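Local coordinates for protein nitrilotriacetate monooxygenase component B (Bacillus cereus ATCC 14579, PDB 3BPK) that probably binds FMN and serves as the flavin reductase component of a two-component monooxygenase, at residues K81-Y93 against I124-C138. Sequence-based numbering, arbitrary orientation.
Sequences KGEFVVHISDESY and ISVPGVKEANIRMEC
His-87 fills a hollow bounded by Gly-128, Val-129, Ala-132 and Arg-135. CG2 of Val-129 sits over one ring face, 4.0 Å from the His-87 centroid, while CA of Gly-128 lies in plane at the edge; with no side chain on Gly-128 to collide with it, NE2 of His-87 comes close enough to accept a hydrogen bond from Val-129 N (2.9 Å). Hydrogen bonds at both ring nitrogens, the one at ND1 with Phe-32 O, hold the rotation of the ring. Val-85, on the same face, places CG2 between Ile-124 CD1 and the carbonyl of Val-126, 3.3 Å from Val-126 O. These knobs rise from strand 83-88, paired antiparallel with 134-138 (161° between directions) in the curled antiparallel sheet of the flavin reductase-like domain; residues 124-132, which lead into strand 134-138, cover them. On the other face, Cys-138 CB rests on the Phe-84 ring, 3.9 Å from its centroid and 13° off the normal, and the selenomethionine Met-136, bent at chi3 (-80°), brings CE to 3.8 Å from Ile-88 CD1. Beyond the strand, one face of the Tyr-93 ring meets Ala-132 N and Glu-131 O, the latter 3.9 Å from Tyr-93 CD2, and Asn-133 ND2 donates a hydrogen bond to Asp-90 OD2 (2.8 Å).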
loop_
_atom_site.group_PDB
_atom_site.type_symbol
_atom_site.label_atom_id
_atom_site.label_comp_id
_atom_site.label_asym_id
_atom_site.label_seq_id
_atom_site.Cartn_x
_atom_site.Cartn_y
_atom_site.Cartn_z
ATOM N N LYS B 81 7.700 -5.194 21.635
ATOM C CA LYS B 81 9.132 -4.841 21.424
ATOM C C LYS B 81 9.356 -3.420 20.902
ATOM O O LYS B 81 10.459 -2.873 21.056
ATOM C CB LYS B 81 9.841 -5.781 20.449
ATOM C CG LYS B 81 9.909 -7.266 20.816
ATOM C CD LYS B 81 10.786 -7.530 21.975
ATOM C CE LYS B 81 11.231 -8.983 21.989
ATOM N NZ LYS B 81 11.927 -9.224 23.308
ATOM N N GLY B 82 8.340 -2.843 20.261
ATOM C CA GLY B 82 8.487 -1.573 19.552
ATOM C C GLY B 82 9.373 -1.666 18.311
ATOM O O GLY B 82 9.893 -0.648 17.823
ATOM N N GLU B 83 9.535 -2.882 17.788
ATOM C CA GLU B 83 10.544 -3.174 16.734
ATOM C C GLU B 83 10.033 -4.302 15.867
ATOM O O GLU B 83 9.332 -5.201 16.353
ATOM C CB GLU B 83 11.869 -3.672 17.388
ATOM C CG GLU B 83 12.541 -2.625 18.280
ATOM C CD GLU B 83 13.764 -3.178 18.984
ATOM O OE1 GLU B 83 13.915 -4.412 18.996
ATOM O OE2 GLU B 83 14.543 -2.356 19.511
ATOM N N PHE B 84 10.419 -4.276 14.591
ATOM C CA PHE B 84 10.117 -5.379 13.671
ATOM C C PHE B 84 10.947 -5.181 12.424
ATOM O O PHE B 84 11.468 -4.079 12.196
ATOM C CB PHE B 84 8.596 -5.471 13.347
ATOM C CG PHE B 84 7.979 -4.186 12.802
ATOM C CD1 PHE B 84 7.777 -4.024 11.413
ATOM C CD2 PHE B 84 7.572 -3.148 13.667
ATOM C CE1 PHE B 84 7.180 -2.850 10.908
ATOM C CE2 PHE B 84 6.963 -1.990 13.153
ATOM C CZ PHE B 84 6.774 -1.842 11.794
ATOM N N VAL B 85 11.115 -6.243 11.631
ATOM C CA VAL B 85 11.870 -6.073 10.375
ATOM C C VAL B 85 10.930 -6.291 9.188
ATOM O O VAL B 85 10.178 -7.290 9.158
ATOM C CB VAL B 85 13.061 -7.079 10.290
ATOM C CG1 VAL B 85 13.886 -6.885 8.982
ATOM C CG2 VAL B 85 14.028 -6.914 11.498
ATOM N N VAL B 86 11.028 -5.406 8.192
ATOM C CA VAL B 86 10.223 -5.529 6.976
ATOM C C VAL B 86 11.151 -5.923 5.834
ATOM O O VAL B 86 12.119 -5.192 5.546
ATOM C CB VAL B 86 9.505 -4.209 6.638
ATOM C CG1 VAL B 86 8.770 -4.370 5.280
ATOM C CG2 VAL B 86 8.527 -3.849 7.757
ATOM N N HIS B 87 10.864 -7.054 5.192
ATOM C CA HIS B 87 11.676 -7.524 4.084
ATOM C C HIS B 87 10.887 -7.362 2.796
ATOM O O HIS B 87 9.663 -7.605 2.762
ATOM C CB HIS B 87 12.003 -9.023 4.229
ATOM C CG HIS B 87 12.654 -9.373 5.531
ATOM N ND1 HIS B 87 11.933 -9.493 6.704
ATOM C CD2 HIS B 87 13.947 -9.681 5.844
ATOM C CE1 HIS B 87 12.759 -9.839 7.691
ATOM N NE2 HIS B 87 13.989 -9.937 7.199
ATOM N N ILE B 88 11.586 -6.985 1.736
ATOM C CA ILE B 88 10.977 -7.007 0.395
ATOM C C ILE B 88 10.896 -8.471 -0.067
ATOM O O ILE B 88 11.858 -9.252 0.063
ATOM C CB ILE B 88 11.835 -6.208 -0.608
ATOM C CG1 ILE B 88 11.933 -4.739 -0.156
ATOM C CG2 ILE B 88 11.281 -6.321 -2.037
ATOM C CD1 ILE B 88 10.586 -4.066 0.095
ATOM N N SER B 89 9.727 -8.848 -0.569
ATOM C CA SER B 89 9.492 -10.206 -1.089
ATOM C C SER B 89 9.869 -10.278 -2.547
ATOM O O SER B 89 9.479 -9.431 -3.357
ATOM C CB SER B 89 8.005 -10.604 -0.924
ATOM O OG SER B 89 7.611 -10.542 0.427
ATOM N N ASP B 90 10.599 -11.330 -2.892
ATOM C CA ASP B 90 11.070 -11.469 -4.263
ATOM C C ASP B 90 11.066 -12.922 -4.742
ATOM O O ASP B 90 10.851 -13.859 -3.939
ATOM C CB ASP B 90 12.428 -10.760 -4.471
ATOM C CG ASP B 90 13.585 -11.481 -3.813
ATOM O OD1 ASP B 90 13.658 -12.732 -3.903
ATOM O OD2 ASP B 90 14.437 -10.780 -3.223
ATOM N N GLU B 91 11.260 -13.111 -6.054
ATOM C CA GLU B 91 11.152 -14.455 -6.639
ATOM C C GLU B 91 12.145 -15.452 -6.016
ATOM O O GLU B 91 11.856 -16.669 -5.989
ATOM C CB GLU B 91 11.363 -14.390 -8.143
ATOM C CG GLU B 91 10.254 -13.645 -8.888
ATOM C CD GLU B 91 10.410 -13.671 -10.411
ATOM O OE1 GLU B 91 10.972 -14.673 -10.947
ATOM O OE2 GLU B 91 9.998 -12.691 -11.068
ATOM N N SER B 92 13.261 -14.958 -5.464
ATOM C CA SER B 92 14.317 -15.888 -4.966
ATOM C C SER B 92 13.907 -16.617 -3.693
ATOM O O SER B 92 14.500 -17.629 -3.346
ATOM C CB SER B 92 15.647 -15.173 -4.736
ATOM O OG SER B 92 15.615 -14.289 -3.611
ATOM N N TYR B 93 12.916 -16.106 -2.963
ATOM C CA TYR B 93 12.516 -16.788 -1.719
ATOM C C TYR B 93 11.006 -16.785 -1.474
ATOM O O TYR B 93 10.566 -17.124 -0.384
ATOM C CB TYR B 93 13.336 -16.312 -0.493
ATOM C CG TYR B 93 12.995 -14.960 0.100
ATOM C CD1 TYR B 93 12.532 -14.869 1.428
ATOM C CD2 TYR B 93 13.162 -13.781 -0.632
ATOM C CE1 TYR B 93 12.222 -13.658 2.000
ATOM C CE2 TYR B 93 12.827 -12.519 -0.051
ATOM C CZ TYR B 93 12.371 -12.492 1.266
ATOM O OH TYR B 93 12.025 -11.302 1.873
ATOM N N ILE B 124 18.026 -2.541 16.015
ATOM C CA ILE B 124 16.958 -3.140 16.820
ATOM C C ILE B 124 17.359 -4.545 17.237
ATOM O O ILE B 124 18.380 -5.061 16.762
ATOM C CB ILE B 124 15.606 -3.157 16.027
ATOM C CG1 ILE B 124 15.704 -3.999 14.740
ATOM C CG2 ILE B 124 15.166 -1.723 15.699
ATOM C CD1 ILE B 124 14.342 -4.138 14.036
ATOM N N SER B 125 16.531 -5.129 18.112
ATOM C CA SER B 125 16.743 -6.440 18.754
ATOM C C SER B 125 15.911 -7.577 18.137
ATOM O O SER B 125 15.808 -8.683 18.701
ATOM C CB SER B 125 16.398 -6.350 20.251
ATOM O OG SER B 125 15.006 -6.499 20.451
ATOM N N VAL B 126 15.271 -7.300 17.005
ATOM C CA VAL B 126 14.528 -8.313 16.269
ATOM C C VAL B 126 15.331 -8.713 15.028
ATOM O O VAL B 126 15.677 -7.851 14.207
ATOM C CB VAL B 126 13.183 -7.726 15.801
ATOM C CG1 VAL B 126 12.489 -8.681 14.836
ATOM C CG2 VAL B 126 12.302 -7.384 16.992
ATOM N N PRO B 127 15.654 -10.009 14.898
ATOM C CA PRO B 127 16.370 -10.462 13.700
ATOM C C PRO B 127 15.500 -10.400 12.443
ATOM O O PRO B 127 14.256 -10.446 12.540
ATOM C CB PRO B 127 16.637 -11.938 13.974
ATOM C CG PRO B 127 16.434 -12.135 15.418
ATOM C CD PRO B 127 15.442 -11.105 15.872
ATOM N N GLY B 128 16.156 -10.327 11.291
ATOM C CA GLY B 128 15.503 -10.563 10.007
ATOM C C GLY B 128 15.906 -11.923 9.470
ATOM O O GLY B 128 16.378 -12.805 10.226
ATOM N N VAL B 129 15.713 -12.095 8.165
ATOM C CA VAL B 129 16.170 -13.296 7.476
ATOM C C VAL B 129 17.218 -12.957 6.416
ATOM O O VAL B 129 17.098 -11.965 5.696
ATOM C CB VAL B 129 15.008 -14.124 6.877
ATOM C CG1 VAL B 129 14.050 -14.584 7.994
ATOM C CG2 VAL B 129 14.239 -13.374 5.762
ATOM N N LYS B 130 18.229 -13.823 6.307
ATOM C CA LYS B 130 19.318 -13.626 5.378
ATOM C C LYS B 130 18.897 -13.721 3.908
ATOM O O LYS B 130 19.498 -13.068 3.054
ATOM C CB LYS B 130 20.407 -14.685 5.688
ATOM C CG LYS B 130 21.653 -14.535 4.877
ATOM C CD LYS B 130 22.637 -15.654 5.288
ATOM C CE LYS B 130 23.798 -15.781 4.304
ATOM N NZ LYS B 130 24.657 -14.613 4.556
ATOM N N GLU B 131 17.849 -14.521 3.626
ATOM C CA GLU B 131 17.409 -14.763 2.265
ATOM C C GLU B 131 16.903 -13.505 1.529
ATOM O O GLU B 131 16.956 -13.457 0.284
ATOM C CB GLU B 131 16.332 -15.846 2.223
ATOM C CG GLU B 131 16.847 -17.286 2.526
ATOM C CD GLU B 131 17.132 -17.597 3.992
ATOM O OE1 GLU B 131 16.814 -16.787 4.881
ATOM O OE2 GLU B 131 17.696 -18.703 4.240
ATOM N N ALA B 132 16.426 -12.486 2.266
ATOM C CA ALA B 132 15.984 -11.252 1.600
ATOM C C ALA B 132 17.139 -10.483 0.977
ATOM O O ALA B 132 18.245 -10.438 1.555
ATOM C CB ALA B 132 15.267 -10.349 2.603
ATOM N N ASN B 133 16.879 -9.858 -0.179
ATOM C CA ASN B 133 17.842 -8.985 -0.830
ATOM C C ASN B 133 17.723 -7.522 -0.340
ATOM O O ASN B 133 18.645 -6.728 -0.484
ATOM C CB ASN B 133 17.686 -9.106 -2.355
ATOM C CG ASN B 133 18.108 -10.491 -2.869
ATOM O OD1 ASN B 133 19.297 -10.728 -3.079
ATOM N ND2 ASN B 133 17.144 -11.407 -3.061
ATOM N N ILE B 134 16.554 -7.157 0.203
ATOM C CA ILE B 134 16.399 -5.834 0.804
ATOM C C ILE B 134 15.587 -6.041 2.063
ATOM O O ILE B 134 14.534 -6.717 2.055
ATOM C CB ILE B 134 15.642 -4.823 -0.118
ATOM C CG1 ILE B 134 16.367 -4.623 -1.464
ATOM C CG2 ILE B 134 15.439 -3.440 0.638
ATOM C CD1 ILE B 134 15.590 -3.752 -2.465
ATOM N N ARG B 135 16.101 -5.518 3.163
ATOM C CA ARG B 135 15.313 -5.491 4.390
ATOM C C ARG B 135 15.527 -4.223 5.175
ATOM O O ARG B 135 16.556 -3.530 5.036
ATOM C CB ARG B 135 15.561 -6.729 5.217
ATOM C CG ARG B 135 16.886 -6.754 5.958
ATOM C CD ARG B 135 17.042 -8.069 6.757
ATOM N NE ARG B 135 18.149 -7.912 7.690
ATOM C CZ ARG B 135 19.447 -7.973 7.361
ATOM N NH1 ARG B 135 19.845 -8.283 6.132
ATOM N NH2 ARG B 135 20.343 -7.726 8.296
HETATM N N MSE B 136 14.538 -3.909 6.000
HETATM C CA MSE B 136 14.507 -2.640 6.712
HETATM C C MSE B 136 14.218 -2.889 8.168
HETATM O O MSE B 136 13.180 -3.459 8.509
HETATM C CB MSE B 136 13.368 -1.783 6.137
HETATM C CG MSE B 136 13.681 -1.304 4.686
HETATM SE SE MSE B 136 12.106 -0.593 3.794
HETATM C CE MSE B 136 11.361 -2.324 3.337
ATOM N N GLU B 137 15.137 -2.458 9.026
ATOM C CA GLU B 137 14.897 -2.542 10.469
ATOM C C GLU B 137 13.972 -1.402 10.791
ATOM O O GLU B 137 14.248 -0.237 10.405
ATOM C CB GLU B 137 16.192 -2.364 11.258
ATOM C CG GLU B 137 17.234 -3.435 10.964
ATOM C CD GLU B 137 18.534 -3.233 11.744
ATOM O OE1 GLU B 137 18.491 -2.632 12.842
ATOM O OE2 GLU B 137 19.571 -3.732 11.251
ATOM N N CYS B 138 12.868 -1.740 11.474
ATOM C CA CYS B 138 11.896 -0.700 11.844
ATOM C C CYS B 138 11.659 -0.573 13.340
ATOM O O CYS B 138 11.678 -1.582 14.083
ATOM C CB CYS B 138 10.552 -0.989 11.204
ATOM S SG CYS B 138 10.599 -0.889 9.388
HETATM O O HOH W 1 14.346 -9.032 -1.059
HETATM O O HOH W 2 16.905 -15.472 -1.634
#